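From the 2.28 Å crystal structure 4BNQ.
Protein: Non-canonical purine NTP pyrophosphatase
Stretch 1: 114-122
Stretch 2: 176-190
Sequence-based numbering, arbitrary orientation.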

# COMPACT_ATOMS: atom_id res chain seq x y z
N GLN A 114 -7.08 -0.23 -12.37
CA GLN A 114 -6.10 -0.36 -11.31
C GLN A 114 -4.72 -0.32 -11.95
O GLN A 114 -4.51 -0.90 -13.01
CB GLN A 114 -6.33 -1.72 -10.65
CG GLN A 114 -5.47 -2.03 -9.46
CD GLN A 114 -5.63 -3.47 -9.02
OE1 GLN A 114 -5.58 -4.39 -9.85
NE2 GLN A 114 -5.85 -3.68 -7.73
N PHE A 115 -3.79 0.39 -11.31
CA PHE A 115 -2.41 0.38 -11.76
C PHE A 115 -1.67 -0.65 -10.93
O PHE A 115 -1.82 -0.69 -9.70
CB PHE A 115 -1.75 1.73 -11.52
CG PHE A 115 -1.62 2.57 -12.75
CD1 PHE A 115 -1.30 2.00 -13.96
CD2 PHE A 115 -1.80 3.94 -12.68
CE1 PHE A 115 -1.17 2.80 -15.09
CE2 PHE A 115 -1.68 4.73 -13.80
CZ PHE A 115 -1.37 4.17 -15.00
N VAL A 116 -0.86 -1.46 -11.59
CA VAL A 116 -0.14 -2.53 -10.90
C VAL A 116 1.36 -2.41 -11.13
O VAL A 116 1.79 -2.14 -12.25
CB VAL A 116 -0.66 -3.91 -11.35
CG1 VAL A 116 0.14 -5.02 -10.70
CG2 VAL A 116 -2.15 -4.06 -10.98
N CYS A 117 2.16 -2.56 -10.08
CA CYS A 117 3.61 -2.54 -10.20
C CYS A 117 4.25 -3.68 -9.43
O CYS A 117 4.05 -3.81 -8.22
CB CYS A 117 4.19 -1.22 -9.70
SG CYS A 117 6.01 -1.33 -9.50
N VAL A 118 5.02 -4.50 -10.15
CA VAL A 118 5.83 -5.53 -9.51
C VAL A 118 7.31 -5.22 -9.65
O VAL A 118 7.82 -5.05 -10.75
CB VAL A 118 5.58 -6.92 -10.09
CG1 VAL A 118 6.55 -7.92 -9.46
CG2 VAL A 118 4.13 -7.34 -9.85
N ILE A 119 8.00 -5.12 -8.51
CA ILE A 119 9.44 -4.86 -8.45
C ILE A 119 10.13 -6.18 -8.12
O ILE A 119 9.77 -6.83 -7.14
CB ILE A 119 9.76 -3.87 -7.32
CG1 ILE A 119 9.10 -2.51 -7.58
CG2 ILE A 119 11.26 -3.68 -7.14
CD1 ILE A 119 9.69 -1.73 -8.76
N SER A 120 11.12 -6.60 -8.91
CA SER A 120 11.92 -7.75 -8.50
C SER A 120 13.37 -7.37 -8.21
O SER A 120 13.97 -6.60 -8.97
CB SER A 120 11.85 -8.88 -9.52
OG SER A 120 12.56 -8.53 -10.68
N MET A 121 13.92 -7.90 -7.13
CA MET A 121 15.33 -7.67 -6.80
C MET A 121 16.13 -8.94 -7.06
O MET A 121 15.74 -10.04 -6.66
CB MET A 121 15.47 -7.24 -5.34
CG MET A 121 16.91 -7.00 -4.89
SD MET A 121 17.03 -6.29 -3.20
CE MET A 121 17.60 -4.70 -3.70
N SER A 122 17.26 -8.80 -7.76
CA SER A 122 18.09 -9.94 -8.05
C SER A 122 19.54 -9.58 -7.85
O SER A 122 19.92 -8.41 -7.96
CB SER A 122 17.87 -10.41 -9.49
OG SER A 122 16.50 -10.71 -9.68
N SER A 176 1.65 6.35 -5.81
CA SER A 176 1.59 5.48 -6.97
C SER A 176 1.73 4.01 -6.57
O SER A 176 2.20 3.69 -5.48
CB SER A 176 2.69 5.84 -7.98
OG SER A 176 3.96 5.39 -7.51
N HIS A 177 1.32 3.14 -7.48
CA HIS A 177 1.52 1.70 -7.38
C HIS A 177 3.00 1.34 -7.20
O HIS A 177 3.35 0.38 -6.51
CB HIS A 177 0.93 1.02 -8.62
CG HIS A 177 1.43 1.58 -9.92
ND1 HIS A 177 1.31 2.93 -10.24
CD2 HIS A 177 2.03 1.00 -10.97
CE1 HIS A 177 1.83 3.13 -11.43
NE2 HIS A 177 2.27 1.99 -11.91
N ARG A 178 3.86 2.12 -7.84
CA ARG A 178 5.30 1.91 -7.75
C ARG A 178 5.80 2.34 -6.37
O ARG A 178 6.67 1.70 -5.80
CB ARG A 178 6.00 2.68 -8.86
CG ARG A 178 7.50 2.44 -8.99
CD ARG A 178 7.96 2.54 -10.47
NE ARG A 178 7.11 3.42 -11.24
CZ ARG A 178 6.37 3.06 -12.28
NH1 ARG A 178 6.39 1.81 -12.74
NH2 ARG A 178 5.61 3.97 -12.85
N ARG A 179 5.26 3.43 -5.82
CA ARG A 179 5.59 3.81 -4.45
C ARG A 179 5.22 2.69 -3.50
O ARG A 179 5.98 2.36 -2.59
CB ARG A 179 4.89 5.10 -4.04
CG ARG A 179 5.01 5.40 -2.55
CD ARG A 179 6.47 5.59 -2.14
NE ARG A 179 6.64 5.61 -0.69
CZ ARG A 179 6.84 6.71 0.02
NH1 ARG A 179 6.89 7.89 -0.59
NH2 ARG A 179 6.98 6.63 1.33
N ASN A 180 4.06 2.08 -3.72
CA ASN A 180 3.59 1.03 -2.81
C ASN A 180 4.45 -0.22 -2.87
O ASN A 180 4.70 -0.84 -1.85
CB ASN A 180 2.12 0.67 -3.07
CG ASN A 180 1.17 1.72 -2.55
OD1 ASN A 180 1.52 2.49 -1.65
ND2 ASN A 180 -0.03 1.77 -3.10
N ALA A 181 4.88 -0.60 -4.07
CA ALA A 181 5.76 -1.74 -4.23
C ALA A 181 7.10 -1.49 -3.56
O ALA A 181 7.67 -2.38 -2.94
CB ALA A 181 5.99 -2.03 -5.69
N ILE A 182 7.63 -0.28 -3.74
CA ILE A 182 8.93 0.05 -3.20
C ILE A 182 8.90 0.08 -1.67
O ILE A 182 9.90 -0.23 -1.03
CB ILE A 182 9.46 1.39 -3.75
CG1 ILE A 182 9.79 1.26 -5.23
CG2 ILE A 182 10.73 1.82 -3.02
CD1 ILE A 182 10.97 0.33 -5.53
N ASN A 183 7.75 0.44 -1.08
CA ASN A 183 7.60 0.46 0.39
C ASN A 183 7.82 -0.93 0.97
O ASN A 183 8.46 -1.09 2.01
CB ASN A 183 6.24 1.00 0.83
CG ASN A 183 6.14 2.52 0.73
OD1 ASN A 183 7.15 3.22 0.68
ND2 ASN A 183 4.90 3.02 0.70
N LEU A 184 7.28 -1.94 0.28
CA LEU A 184 7.52 -3.33 0.65
C LEU A 184 8.99 -3.68 0.46
O LEU A 184 9.57 -4.41 1.28
CB LEU A 184 6.63 -4.28 -0.16
CG LEU A 184 5.11 -4.19 0.04
CD1 LEU A 184 4.36 -4.90 -1.10
CD2 LEU A 184 4.72 -4.79 1.39
N LEU A 185 9.61 -3.15 -0.59
CA LEU A 185 11.04 -3.39 -0.82
C LEU A 185 11.88 -2.78 0.30
O LEU A 185 12.74 -3.45 0.87
CB LEU A 185 11.51 -2.82 -2.16
CG LEU A 185 13.04 -2.85 -2.38
CD1 LEU A 185 13.51 -4.30 -2.48
CD2 LEU A 185 13.45 -2.08 -3.65
N GLN A 186 11.64 -1.50 0.58
CA GLN A 186 12.41 -0.79 1.59
C GLN A 186 12.25 -1.41 2.96
O GLN A 186 13.20 -1.45 3.74
CB GLN A 186 12.07 0.71 1.61
CG GLN A 186 12.84 1.47 0.52
CD GLN A 186 12.35 2.88 0.35
OE1 GLN A 186 11.22 3.22 0.73
NE2 GLN A 186 13.19 3.73 -0.23
N ALA A 187 11.05 -1.93 3.24
CA ALA A 187 10.81 -2.64 4.50
C ALA A 187 11.64 -3.91 4.53
O ALA A 187 12.19 -4.28 5.57
CB ALA A 187 9.33 -2.96 4.69
N PHE A 188 11.72 -4.59 3.39
CA PHE A 188 12.54 -5.78 3.25
C PHE A 188 14.01 -5.46 3.54
O PHE A 188 14.68 -6.18 4.29
CB PHE A 188 12.37 -6.36 1.85
CG PHE A 188 13.17 -7.61 1.60
CD1 PHE A 188 14.48 -7.54 1.13
CD2 PHE A 188 12.61 -8.86 1.84
CE1 PHE A 188 15.22 -8.70 0.90
CE2 PHE A 188 13.35 -10.02 1.61
CZ PHE A 188 14.66 -9.93 1.14
N LEU A 189 14.51 -4.39 2.94
CA LEU A 189 15.88 -3.94 3.15
C LEU A 189 16.15 -3.57 4.62
O LEU A 189 17.22 -3.84 5.16
CB LEU A 189 16.18 -2.72 2.27
CG LEU A 189 16.03 -2.91 0.75
CD1 LEU A 189 16.25 -1.58 0.02
CD2 LEU A 189 17.01 -3.95 0.26
N GLU A 190 15.16 -2.94 5.26
CA GLU A 190 15.29 -2.57 6.66
C GLU A 190 15.33 -3.83 7.53
O GLU A 190 16.05 -3.87 8.53
CB GLU A 190 14.15 -1.63 7.09
CG GLU A 190 14.35 -0.17 6.67
CD GLU A 190 15.45 0.54 7.45
OE1 GLU A 190 15.37 0.58 8.70
OE2 GLU A 190 16.39 1.09 6.82

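Strand 114-122 and helix 177-190 pack side by side, their N-to-C directions 34° apart and their axes 7.2 Å apart at closest approach. No hydrogen bond crosses between them; the contact, burying 527 Å², rests on packing. Strand alternation supplies one face: Phe115, Cys117, Ile119 and Met121 direct their CA-to-CB bonds toward the helix, while Val116, Val118 and Ser120 point away.

His177, in the first turn of the helix, covers the most surface (99 Å²). With chi1 at 53° (p), its ring lies in an offset stack on the Phe115 ring, centroids 4.6 Å apart and planes at 14°. The CB of Phe115 also sits over a face of the His177 imidazole, 3.6 Å from its centroid, a CH-pi contact. His177 CD2 lies 3.3 Å from Cys117 CB and 3.4 Å from Val116 O, which is near the imidazole plane at its edge. His177 ND1 is buried by the contact and has no polar partner in the model. Just before the helix, Ser176 OG caps it by accepting from Arg179 N at 2.9 Å.

Cys117 (77 Å²) lies where strand and helix backbones run close, Cys117 CA being 5.4 Å from Arg178 CA. A compact side chain suits this gap: with chi1 t, Cys117 SG reaches Arg178 CA at 3.8 Å and Ala181 CB at 3.9 Å. The single methyl of Ala181 likewise fills little space, and Ile119 CG1 packs 3.7 Å from Ala181 CB.

Ile119 (73 Å²) packs against the next turn: its CG1 lies 4.0 Å and its CG2 4.3 Å from Ile182 CD1, and CG2 is also 4.4 Å from Leu185 CD2. Long, flexible Met121 extends with chi1 and chi2 both t, placing SD 4.1 Å from Leu185 CD1 and CE 4.1 Å from Leu189 CD2, so that apolar contact continues into the last helical turn of the stretch.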